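Local coordinates for protein 2-hydroxyhepta-2,4-diene-1, 7-dioateisomerase (Mycobacterium abscessus, PDB 3R6O) that probably acts as a magnesium-dependent isomerase of the fumarylacetoacetate hydrolase family, working on 2-hydroxyhepta-2,4-diene-1,7-dioate, at residues A[242-246]-A[247-251]; A[255-258]-A[259-263]; A[290-293]-A[294-298]. All blocks are in the same frame, centred on the assembly; numbering follows the deposited sequence.

Contact 1 (A[242-246]-A[247-251])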
ATOM      1  N   LEU A 242      10.517  14.585 -19.641  1.00 22.83           N
ATOM      2  CA  LEU A 242       9.904  15.515 -18.735  1.00 22.48           C
ATOM      3  C   LEU A 242      10.565  16.894 -18.863  1.00 22.74           C
ATOM      4  O   LEU A 242      11.804  17.001 -18.907  1.00 22.93           O
ATOM      5  CB  LEU A 242      10.028  14.965 -17.309  1.00 21.90           C
ATOM      6  CG  LEU A 242       9.400  15.787 -16.186  1.00 21.57           C
ATOM      7  CD1 LEU A 242       8.858  14.889 -15.036  1.00 21.08           C
ATOM      8  CD2 LEU A 242      10.386  16.872 -15.633  1.00 21.63           C
ATOM      9  N   ARG A 243       9.719  17.919 -18.973  1.00 22.85           N
ATOM     10  CA  ARG A 243      10.092  19.304 -19.059  1.00 23.13           C
ATOM     11  C   ARG A 243       9.407  20.050 -17.928  1.00 22.82           C
ATOM     12  O   ARG A 243       8.372  19.638 -17.437  1.00 22.54           O
ATOM     13  CB  ARG A 243       9.643  19.952 -20.388  1.00 23.75           C
ATOM     14  CG  ARG A 243      10.064  19.193 -21.594  1.00 24.17           C
ATOM     15  CD  ARG A 243       9.636  19.847 -22.906  1.00 24.88           C
ATOM     16  NE  ARG A 243      10.324  19.204 -24.021  1.00 31.12           N
ATOM     17  CZ  ARG A 243      11.449  19.635 -24.596  1.00 32.77           C
ATOM     18  NH1 ARG A 243      12.053  20.779 -24.226  1.00 34.52           N
ATOM     19  NH2 ARG A 243      11.964  18.920 -25.581  1.00 35.19           N
ATOM     20  N   ILE A 244       9.992  21.169 -17.543  1.00 22.97           N
ATOM     21  CA  ILE A 244       9.391  22.087 -16.588  1.00 22.86           C
ATOM     22  C   ILE A 244       9.436  23.463 -17.209  1.00 23.40           C
ATOM     23  O   ILE A 244      10.504  23.930 -17.588  1.00 23.72           O
ATOM     24  CB  ILE A 244      10.101  22.058 -15.260  1.00 22.55           C
ATOM     25  CG1 ILE A 244       9.833  20.711 -14.567  1.00 22.03           C
ATOM     26  CG2 ILE A 244       9.599  23.267 -14.361  1.00 22.63           C
ATOM     27  CD1 ILE A 244      10.655  20.507 -13.263  1.00 21.79           C
ATOM     28  N   ASN A 245       8.245  24.057 -17.381  1.00 23.59           N
ATOM     29  CA  ASN A 245       8.074  25.287 -18.133  1.00 24.19           C
ATOM     30  C   ASN A 245       8.745  25.235 -19.504  1.00 24.64           C
ATOM     31  O   ASN A 245       9.339  26.198 -19.933  1.00 25.10           O
ATOM     32  CB  ASN A 245       8.594  26.470 -17.288  1.00 24.32           C
ATOM     33  CG  ASN A 245       8.082  26.424 -15.868  1.00 23.93           C
ATOM     34  OD1 ASN A 245       6.911  26.036 -15.614  1.00 23.77           O
ATOM     35  ND2 ASN A 245       8.945  26.775 -14.915  1.00 23.85           N
ATOM     36  N   GLY A 246       8.640  24.088 -20.191  1.00 24.57           N
ATOM     37  CA  GLY A 246       9.148  23.964 -21.539  1.00 25.09           C
ATOM     38  C   GLY A 246      10.599  23.510 -21.593  1.00 25.07           C
ATOM     39  O   GLY A 246      11.064  23.057 -22.639  1.00 25.46           O
ATOM     40  N   GLU A 247      11.328  23.652 -20.492  1.00 24.72           N
ATOM     41  CA  GLU A 247      12.736  23.227 -20.448  1.00 24.79           C
ATOM     42  C   GLU A 247      12.904  21.727 -20.178  1.00 24.38           C
ATOM     43  O   GLU A 247      12.327  21.178 -19.204  1.00 23.80           O
ATOM     44  CB  GLU A 247      13.462  23.990 -19.376  1.00 24.72           C
ATOM     45  CG  GLU A 247      14.925  23.676 -19.285  1.00 25.38           C
ATOM     46  CD  GLU A 247      15.572  24.436 -18.163  1.00 30.35           C
ATOM     47  OE1 GLU A 247      14.830  25.113 -17.386  1.00 29.04           O
ATOM     48  OE2 GLU A 247      16.817  24.335 -18.049  1.00 29.10           O
ATOM     49  N   LEU A 248      13.752  21.079 -20.983  1.00 24.73           N
ATOM     50  CA  LEU A 248      14.021  19.656 -20.779  1.00 24.45           C
ATOM     51  C   LEU A 248      14.737  19.397 -19.442  1.00 24.06           C
ATOM     52  O   LEU A 248      15.769  20.016 -19.177  1.00 24.35           O
ATOM     53  CB  LEU A 248      14.830  19.089 -21.937  1.00 25.05           C
ATOM     54  CG  LEU A 248      14.966  17.569 -22.009  1.00 24.93           C
ATOM     55  CD1 LEU A 248      13.616  16.893 -22.201  1.00 24.64           C
ATOM     56  CD2 LEU A 248      15.944  17.182 -23.124  1.00 25.69           C
ATOM     57  N   ARG A 249      14.170  18.527 -18.602  1.00 23.48           N
ATOM     58  CA  ARG A 249      14.843  18.042 -17.404  1.00 23.17           C
ATOM     59  C   ARG A 249      15.289  16.579 -17.551  1.00 23.15           C
ATOM     60  O   ARG A 249      16.424  16.218 -17.219  1.00 23.36           O
ATOM     61  CB  ARG A 249      13.946  18.165 -16.156  1.00 22.59           C
ATOM     62  CG  ARG A 249      13.488  19.607 -15.802  1.00 22.65           C
ATOM     63  CD  ARG A 249      14.638  20.578 -15.609  1.00 23.07           C
ATOM     64  NE  ARG A 249      14.159  21.844 -15.058  1.00 23.11           N
ATOM     65  CZ  ARG A 249      13.851  22.076 -13.784  1.00 22.84           C
ATOM     66  NH1 ARG A 249      13.946  21.142 -12.858  1.00 22.47           N
ATOM     67  NH2 ARG A 249      13.422  23.265 -13.442  1.00 23.01           N
ATOM     68  N   GLN A 250      14.376  15.715 -17.983  1.00 22.96           N
ATOM     69  CA  GLN A 250      14.677  14.294 -18.053  1.00 22.95           C
ATOM     70  C   GLN A 250      14.344  13.740 -19.405  1.00 23.35           C
ATOM     71  O   GLN A 250      13.340  14.106 -19.980  1.00 23.38           O
ATOM     72  CB  GLN A 250      13.879  13.498 -17.015  1.00 22.33           C
ATOM     73  CG  GLN A 250      14.020  13.937 -15.586  1.00 21.94           C
ATOM     74  CD  GLN A 250      13.338  12.961 -14.624  1.00 21.44           C
ATOM     75  OE1 GLN A 250      12.137  13.093 -14.333  1.00 21.11           O
ATOM     76  NE2 GLN A 250      14.079  11.951 -14.178  1.00 21.45           N
ATOM     77  N   SER A 251      15.147  12.782 -19.861  1.00 23.72           N
ATOM     78  CA  SER A 251      14.904  12.113 -21.138  1.00 24.22           C
ATOM     79  C   SER A 251      15.346  10.661 -20.978  1.00 24.29           C
ATOM     80  O   SER A 251      16.511  10.401 -20.599  1.00 24.49           O
ATOM     81  CB  SER A 251      15.669  12.798 -22.279  1.00 24.99           C
ATOM     82  OG  SER A 251      15.421  12.108 -23.503  1.00 27.47           O
TER
HETATM   83  O   HOH W   1      12.678  24.428 -16.090  1.00 23.74           O
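A β hairpin joins strands 239-244 and 247-253, and a type I' turn from I244 to E247 closes it. I244 and E247 are an antiparallel hydrogen-bonded pair. I244 N gives to E247 O at 2.9 Å, and E247 N returns to I244 O at 3.0 Å. G246 takes a positive phi (89°) in the turn, a conformation readily open to glycine. Further along, a classic β bulge sets both R249 and Q250 opposite L242. L242 O accepts from R249 N at 2.8 Å and from Q250 N at 3.0 Å.

The R249 chain turns at chi2 (-56°), which carries its guanidinium back across I244. I244 CD1 sits over one face of that group, toward its rim, 3.4 Å from R249 NH1. Y157 OH and R296 O take hydrogen bonds from R249 NH1. A water bonds R249 NH2, I244 O and E247 OE1, the last at 2.6 Å, while E247 OE2 makes a salt bridge with R296. On the face that carries R243 and L248, R243 NH1 reaches G246 O at 2.9 Å, nearly in the guanidinium plane, while R243 NE pairs with E241. L248 CD1 lies over that guanidinium.

L242 and Q250 run side by side. The Q250 amide goes on to I159, T284 and G286. The water thus ties turn, carboxylate and arginine together. Several bonds fix the buried Q250 amide and limit its rotation near E158, a residue seen to bind magnesium in this protein, and about 9 Å from the bound magnesium ion.

Contact 2 (A[255-258]-A[259-263])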
ATOM      1  N   VAL A 255      15.063   1.045 -22.758  1.00 26.47           N
ATOM      2  CA  VAL A 255      16.199   0.175 -23.047  1.00 27.22           C
ATOM      3  C   VAL A 255      17.331   0.371 -22.048  1.00 26.99           C
ATOM      4  O   VAL A 255      18.235  -0.456 -21.966  1.00 27.52           O
ATOM      5  CB  VAL A 255      16.785   0.380 -24.476  1.00 28.25           C
ATOM      6  CG1 VAL A 255      15.738   0.058 -25.527  1.00 28.69           C
ATOM      7  CG2 VAL A 255      17.349   1.781 -24.652  1.00 28.21           C
ATOM      8  N   ASP A 256      17.286   1.468 -21.300  1.00 26.29           N
ATOM      9  CA  ASP A 256      18.332   1.744 -20.319  1.00 26.14           C
ATOM     10  C   ASP A 256      17.992   1.221 -18.938  1.00 25.45           C
ATOM     11  O   ASP A 256      18.761   1.401 -17.977  1.00 25.32           O
ATOM     12  CB  ASP A 256      18.637   3.240 -20.283  1.00 25.96           C
ATOM     13  CG  ASP A 256      19.328   3.700 -21.555  1.00 26.82           C
ATOM     14  OD1 ASP A 256      20.344   3.044 -21.918  1.00 27.62           O
ATOM     15  OD2 ASP A 256      18.873   4.688 -22.189  1.00 26.78           O
ATOM     16  N   MET A 257      16.842   0.561 -18.821  1.00 25.08           N
ATOM     17  CA  MET A 257      16.493  -0.038 -17.548  1.00 24.51           C
ATOM     18  C   MET A 257      17.491  -1.148 -17.201  1.00 25.02           C
ATOM     19  O   MET A 257      17.805  -2.025 -17.992  1.00 25.74           O
ATOM     20  CB  MET A 257      15.076  -0.561 -17.567  1.00 24.16           C
ATOM     21  CG  MET A 257      14.006   0.511 -17.718  1.00 23.66           C
ATOM     22  SD  MET A 257      12.459  -0.225 -18.326  1.00 26.29           S
ATOM     23  CE  MET A 257      11.806  -0.902 -16.832  1.00 23.07           C
ATOM     24  N   THR A 258      18.002  -1.074 -15.986  1.00 24.73           N
ATOM     25  CA  THR A 258      18.863  -2.118 -15.448  1.00 25.18           C
ATOM     26  C   THR A 258      18.045  -3.412 -15.409  1.00 25.15           C
ATOM     27  O   THR A 258      18.465  -4.454 -15.894  1.00 25.85           O
ATOM     28  CB  THR A 258      19.263  -1.744 -14.026  1.00 24.78           C
ATOM     29  OG1 THR A 258      20.001  -0.524 -14.050  1.00 26.58           O
ATOM     30  CG2 THR A 258      20.051  -2.851 -13.365  1.00 26.22           C
ATOM     31  N   LEU A 259      16.850  -3.320 -14.848  1.00 24.40           N
ATOM     32  CA  LEU A 259      15.898  -4.403 -14.944  1.00 24.39           C
ATOM     33  C   LEU A 259      14.798  -4.031 -15.928  1.00 24.29           C
ATOM     34  O   LEU A 259      14.005  -3.114 -15.663  1.00 23.68           O
ATOM     35  CB  LEU A 259      15.292  -4.652 -13.579  1.00 23.74           C
ATOM     36  CG  LEU A 259      16.235  -5.160 -12.496  1.00 23.88           C
ATOM     37  CD1 LEU A 259      15.378  -5.504 -11.269  1.00 26.04           C
ATOM     38  CD2 LEU A 259      16.997  -6.395 -12.982  1.00 27.64           C
ATOM     39  N   GLY A 260      14.703  -4.773 -17.028  1.00 24.98           N
ATOM     40  CA  GLY A 260      13.591  -4.590 -17.977  1.00 25.05           C
ATOM     41  C   GLY A 260      12.235  -4.928 -17.387  1.00 24.54           C
ATOM     42  O   GLY A 260      12.144  -5.540 -16.296  1.00 24.21           O
ATOM     43  N   PHE A 261      11.175  -4.546 -18.100  1.00 24.56           N
ATOM     44  CA  PHE A 261       9.775  -4.793 -17.638  1.00 24.20           C
ATOM     45  C   PHE A 261       9.512  -6.207 -17.094  1.00 24.37           C
ATOM     46  O   PHE A 261       8.930  -6.380 -16.002  1.00 23.84           O
ATOM     47  CB  PHE A 261       8.754  -4.498 -18.749  1.00 24.58           C
ATOM     48  CG  PHE A 261       8.575  -3.040 -19.052  1.00 24.29           C
ATOM     49  CD1 PHE A 261       8.024  -2.159 -18.083  1.00 23.52           C
ATOM     50  CD2 PHE A 261       8.938  -2.529 -20.284  1.00 24.85           C
ATOM     51  CE1 PHE A 261       7.862  -0.808 -18.379  1.00 23.32           C
ATOM     52  CE2 PHE A 261       8.768  -1.186 -20.589  1.00 24.65           C
ATOM     53  CZ  PHE A 261       8.230  -0.316 -19.637  1.00 23.88           C
ATOM     54  N   ALA A 262       9.954  -7.220 -17.830  1.00 25.15           N
ATOM     55  CA  ALA A 262       9.721  -8.590 -17.409  1.00 25.43           C
ATOM     56  C   ALA A 262      10.461  -8.901 -16.107  1.00 25.01           C
ATOM     57  O   ALA A 262       9.901  -9.478 -15.188  1.00 24.72           O
ATOM     58  CB  ALA A 262      10.087  -9.591 -18.573  1.00 26.51           C
ATOM     59  N   GLU A 263      11.701  -8.454 -16.010  1.00 25.02           N
ATOM     60  CA  GLU A 263      12.517  -8.674 -14.824  1.00 24.76           C
ATOM     61  C   GLU A 263      12.035  -7.887 -13.613  1.00 23.86           C
ATOM     62  O   GLU A 263      12.198  -8.343 -12.478  1.00 23.64           O
ATOM     63  CB  GLU A 263      13.964  -8.292 -15.113  1.00 25.14           C
ATOM     64  CG  GLU A 263      14.669  -9.142 -16.093  1.00 26.13           C
ATOM     65  CD  GLU A 263      16.030  -8.547 -16.472  1.00 30.12           C
ATOM     66  OE1 GLU A 263      16.091  -7.514 -17.218  1.00 30.58           O
ATOM     67  OE2 GLU A 263      17.039  -9.127 -16.005  1.00 32.56           O
TER
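E263 OE1 accepts a hydrogen bond from G260 N at 3.1 Å, with an N-H...O angle of 152°. The N-H comes from above the carboxylate plane. G260 is the N-cap residue of helix 261-269, so the glutamate three residues on folds back to hold the backbone N-H of the cap. The other carboxylate oxygen, E263 OE2, forms a salt bridge with R174. The two partners together limit rotation of the carboxylate.

On the apolar side, M257 reaches forward along the chain to F261. Its CB lies 3.4 Å from L259 O, and its methyl CE lies 3.3 Å from the same oxygen. The first two torsions of M257 bring SD over one face of the F261 ring, and the bend at chi3 (80°) keeps CE over the same face. M257 SD is 4.4 Å from the ring centroid and only 10° off the normal. M257 CE is 4.3 Å from that centroid, so a CH-pi contact accompanies the Met-aromatic one. Y184 meets F261 edge-to-face, and I161 and V163 of strand 155-165 also touch the phenylalanine.

L259 N donates to N112 OD1 and T258 bonds N112 through the backbone, which ties this bend to a neighbouring loop.

The arrangement is a helix N-terminus with a glutamate at N3 bonded to the N-cap N-H, one half of the capping-box pattern. A Met-aromatic contact joins the incoming loop to the first turn.

Contact 3 (A[290-293]-A[294-298])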
ATOM      1  N   PHE A 290      17.636  16.964  -7.292  1.00 22.34           N
ATOM      2  CA  PHE A 290      18.669  16.775  -6.298  1.00 22.77           C
ATOM      3  C   PHE A 290      20.056  16.629  -6.936  1.00 23.41           C
ATOM      4  O   PHE A 290      21.050  16.686  -6.241  1.00 23.98           O
ATOM      5  CB  PHE A 290      18.353  15.555  -5.391  1.00 22.44           C
ATOM      6  CG  PHE A 290      18.664  14.233  -6.019  1.00 22.36           C
ATOM      7  CD1 PHE A 290      19.893  13.601  -5.786  1.00 22.90           C
ATOM      8  CD2 PHE A 290      17.744  13.612  -6.829  1.00 21.86           C
ATOM      9  CE1 PHE A 290      20.183  12.384  -6.365  1.00 23.19           C
ATOM     10  CE2 PHE A 290      18.021  12.416  -7.415  1.00 21.87           C
ATOM     11  CZ  PHE A 290      19.251  11.777  -7.179  1.00 22.39           C
ATOM     12  N   GLN A 291      20.111  16.470  -8.263  1.00 23.42           N
ATOM     13  CA  GLN A 291      21.343  16.128  -8.935  1.00 24.05           C
ATOM     14  C   GLN A 291      22.104  17.356  -9.424  1.00 24.71           C
ATOM     15  O   GLN A 291      23.046  17.216 -10.204  1.00 25.30           O
ATOM     16  CB  GLN A 291      21.043  15.149 -10.076  1.00 23.83           C
ATOM     17  CG  GLN A 291      20.553  13.807  -9.520  1.00 23.37           C
ATOM     18  CD  GLN A 291      20.138  12.822 -10.596  1.00 23.72           C
ATOM     19  OE1 GLN A 291      19.093  12.981 -11.203  1.00 28.62           O
ATOM     20  NE2 GLN A 291      20.956  11.783 -10.821  1.00 23.57           N
ATOM     21  N   PHE A 292      21.708  18.546  -8.940  1.00 24.68           N
ATOM     22  CA  PHE A 292      22.358  19.798  -9.331  1.00 25.34           C
ATOM     23  C   PHE A 292      22.670  20.684  -8.154  1.00 25.73           C
ATOM     24  O   PHE A 292      22.035  20.588  -7.102  1.00 25.36           O
ATOM     25  CB  PHE A 292      21.472  20.567 -10.309  1.00 25.05           C
ATOM     26  CG  PHE A 292      21.104  19.775 -11.523  1.00 24.77           C
ATOM     27  CD1 PHE A 292      21.955  19.720 -12.613  1.00 25.34           C
ATOM     28  CD2 PHE A 292      19.943  19.013 -11.533  1.00 24.02           C
ATOM     29  CE1 PHE A 292      21.633  18.976 -13.738  1.00 25.19           C
ATOM     30  CE2 PHE A 292      19.616  18.264 -12.648  1.00 23.87           C
ATOM     31  CZ  PHE A 292      20.481  18.260 -13.769  1.00 24.47           C
ATOM     32  N   ASP A 293      23.674  21.526  -8.357  1.00 26.56           N
ATOM     33  CA  ASP A 293      23.987  22.645  -7.489  1.00 27.11           C
ATOM     34  C   ASP A 293      23.894  23.979  -8.268  1.00 27.41           C
ATOM     35  O   ASP A 293      24.650  24.179  -9.222  1.00 27.94           O
ATOM     36  CB  ASP A 293      25.411  22.500  -6.978  1.00 28.07           C
ATOM     37  CG  ASP A 293      25.819  23.642  -6.098  1.00 28.79           C
ATOM     38  OD1 ASP A 293      24.977  24.096  -5.325  1.00 30.15           O
ATOM     39  OD2 ASP A 293      26.966  24.083  -6.171  1.00 29.78           O
ATOM     40  N   PRO A 294      22.971  24.882  -7.864  1.00 27.15           N
ATOM     41  CA  PRO A 294      21.945  24.627  -6.848  1.00 26.52           C
ATOM     42  C   PRO A 294      20.948  23.601  -7.361  1.00 25.60           C
ATOM     43  O   PRO A 294      20.908  23.350  -8.551  1.00 25.46           O
ATOM     44  CB  PRO A 294      21.271  25.993  -6.655  1.00 26.65           C
ATOM     45  CG  PRO A 294      22.143  26.970  -7.353  1.00 27.45           C
ATOM     46  CD  PRO A 294      22.884  26.247  -8.398  1.00 27.54           C
ATOM     47  N   PRO A 295      20.168  22.985  -6.453  1.00 25.06           N
ATOM     48  CA  PRO A 295      19.135  22.025  -6.808  1.00 24.24           C
ATOM     49  C   PRO A 295      18.045  22.632  -7.689  1.00 23.90           C
ATOM     50  O   PRO A 295      17.912  23.862  -7.749  1.00 24.23           O
ATOM     51  CB  PRO A 295      18.566  21.582  -5.452  1.00 23.94           C
ATOM     52  CG  PRO A 295      19.601  21.988  -4.446  1.00 24.66           C
ATOM     53  CD  PRO A 295      20.279  23.193  -4.995  1.00 25.32           C
ATOM     54  N   ARG A 296      17.325  21.782  -8.420  1.00 23.35           N
ATOM     55  CA  ARG A 296      16.306  22.253  -9.364  1.00 23.12           C
ATOM     56  C   ARG A 296      14.949  21.650  -8.979  1.00 22.50           C
ATOM     57  O   ARG A 296      14.207  21.174  -9.845  1.00 22.20           O
ATOM     58  CB  ARG A 296      16.658  21.862 -10.799  1.00 23.22           C
ATOM     59  CG  ARG A 296      18.078  22.237 -11.252  1.00 23.91           C
ATOM     60  CD  ARG A 296      18.133  22.277 -12.769  1.00 24.11           C
ATOM     61  NE  ARG A 296      17.315  23.404 -13.218  1.00 24.16           N
ATOM     62  CZ  ARG A 296      17.048  23.686 -14.490  1.00 25.88           C
ATOM     63  NH1 ARG A 296      17.544  22.915 -15.494  1.00 25.68           N
ATOM     64  NH2 ARG A 296      16.286  24.733 -14.766  1.00 24.55           N
ATOM     65  N   TYR A 297      14.663  21.688  -7.675  1.00 22.40           N
ATOM     66  CA  TYR A 297      13.425  21.190  -7.093  1.00 21.93           C
ATOM     67  C   TYR A 297      12.223  22.016  -7.598  1.00 21.90           C
ATOM     68  O   TYR A 297      12.379  23.097  -8.156  1.00 22.27           O
ATOM     69  CB  TYR A 297      13.472  21.160  -5.551  1.00 21.99           C
ATOM     70  CG  TYR A 297      14.530  20.241  -4.936  1.00 22.06           C
ATOM     71  CD1 TYR A 297      14.529  18.890  -5.195  1.00 21.69           C
ATOM     72  CD2 TYR A 297      15.473  20.726  -4.021  1.00 22.59           C
ATOM     73  CE1 TYR A 297      15.460  18.047  -4.639  1.00 21.83           C
ATOM     74  CE2 TYR A 297      16.430  19.876  -3.438  1.00 22.77           C
ATOM     75  CZ  TYR A 297      16.407  18.536  -3.747  1.00 22.37           C
ATOM     76  OH  TYR A 297      17.348  17.672  -3.213  1.00 23.08           O
ATOM     77  N   LEU A 298      11.033  21.422  -7.508  1.00 21.51           N
ATOM     78  CA  LEU A 298       9.804  22.046  -7.965  1.00 21.54           C
ATOM     79  C   LEU A 298       9.563  23.329  -7.164  1.00 21.93           C
ATOM     80  O   LEU A 298       9.740  23.350  -5.952  1.00 21.99           O
ATOM     81  CB  LEU A 298       8.640  21.083  -7.836  1.00 21.15           C
ATOM     82  CG  LEU A 298       8.810  19.784  -8.640  1.00 20.85           C
ATOM     83  CD1 LEU A 298       7.637  18.751  -8.374  1.00 20.52           C
ATOM     84  CD2 LEU A 298       8.936  20.135 -10.116  1.00 21.07           C
TER
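F292 presents one face of its ring to the aliphatic part of R296. R296 CD stands over that face, toward the rim, 4.2 Å from the ring centroid and 22° off the normal, in a CH-pi contact. R296 CG approaches F292 CD2 to 3.7 Å. The arginine chain then bends at chi3 (68°), and its guanidinium ends up almost perpendicular to the ring, with 86° between the planes. It is therefore the methylene chain that packs on the ring, while the charged end goes to E247 in a salt bridge.

Between the two residues the chain reverses at a cis peptide bond from D293 to P294. The CA atoms of D293 and P294 are just 2.9 Å apart. F292 O faces the following prolines, with P295 CA at 3.2 Å in a CA-H...O contact. No classical hydrogen bond crosses the turn.

At the other end, Y297 reaches back to F290 at the start of 290-293. Its OH lies 3.2 Å from F290 CB, and its CE1 is 3.9 Å from that same carbon. F290 N bonds D156 OD2, and the F290 ring meets that of H116. R296 and G289 share a backbone hydrogen bond.

This is a surface loop between strands 279-281 and 303-308, reversed by a cis-proline turn, with the F290 side chain about 6 Å from that of E158 and about 9 Å from the magnesium ion.

Overall arrangement
Contacts 1 and 3 touch directly, with their centres 13 Å apart. The E247 OE2 to R296 NH1 salt bridge spans 3.0 Å, R249 NH1 and R296 O make a probable hydrogen bond of 3.0 Å, and I244 CD1 packs on L298 CD2 at 3.6 Å. The hairpin and the 290-298 loop are thus joined by polar and apolar contacts. Contact 2 follows contact 1 along the chain, but their centres are 23 Å apart; from contact 3 its nearest atoms are about 13 Å away. All three lie near the magnesium site, whose ligands include E160 and D189. The side chains of Q250 and F290 lie about 9 Å from the magnesium ion, and that of M257 about 11 Å.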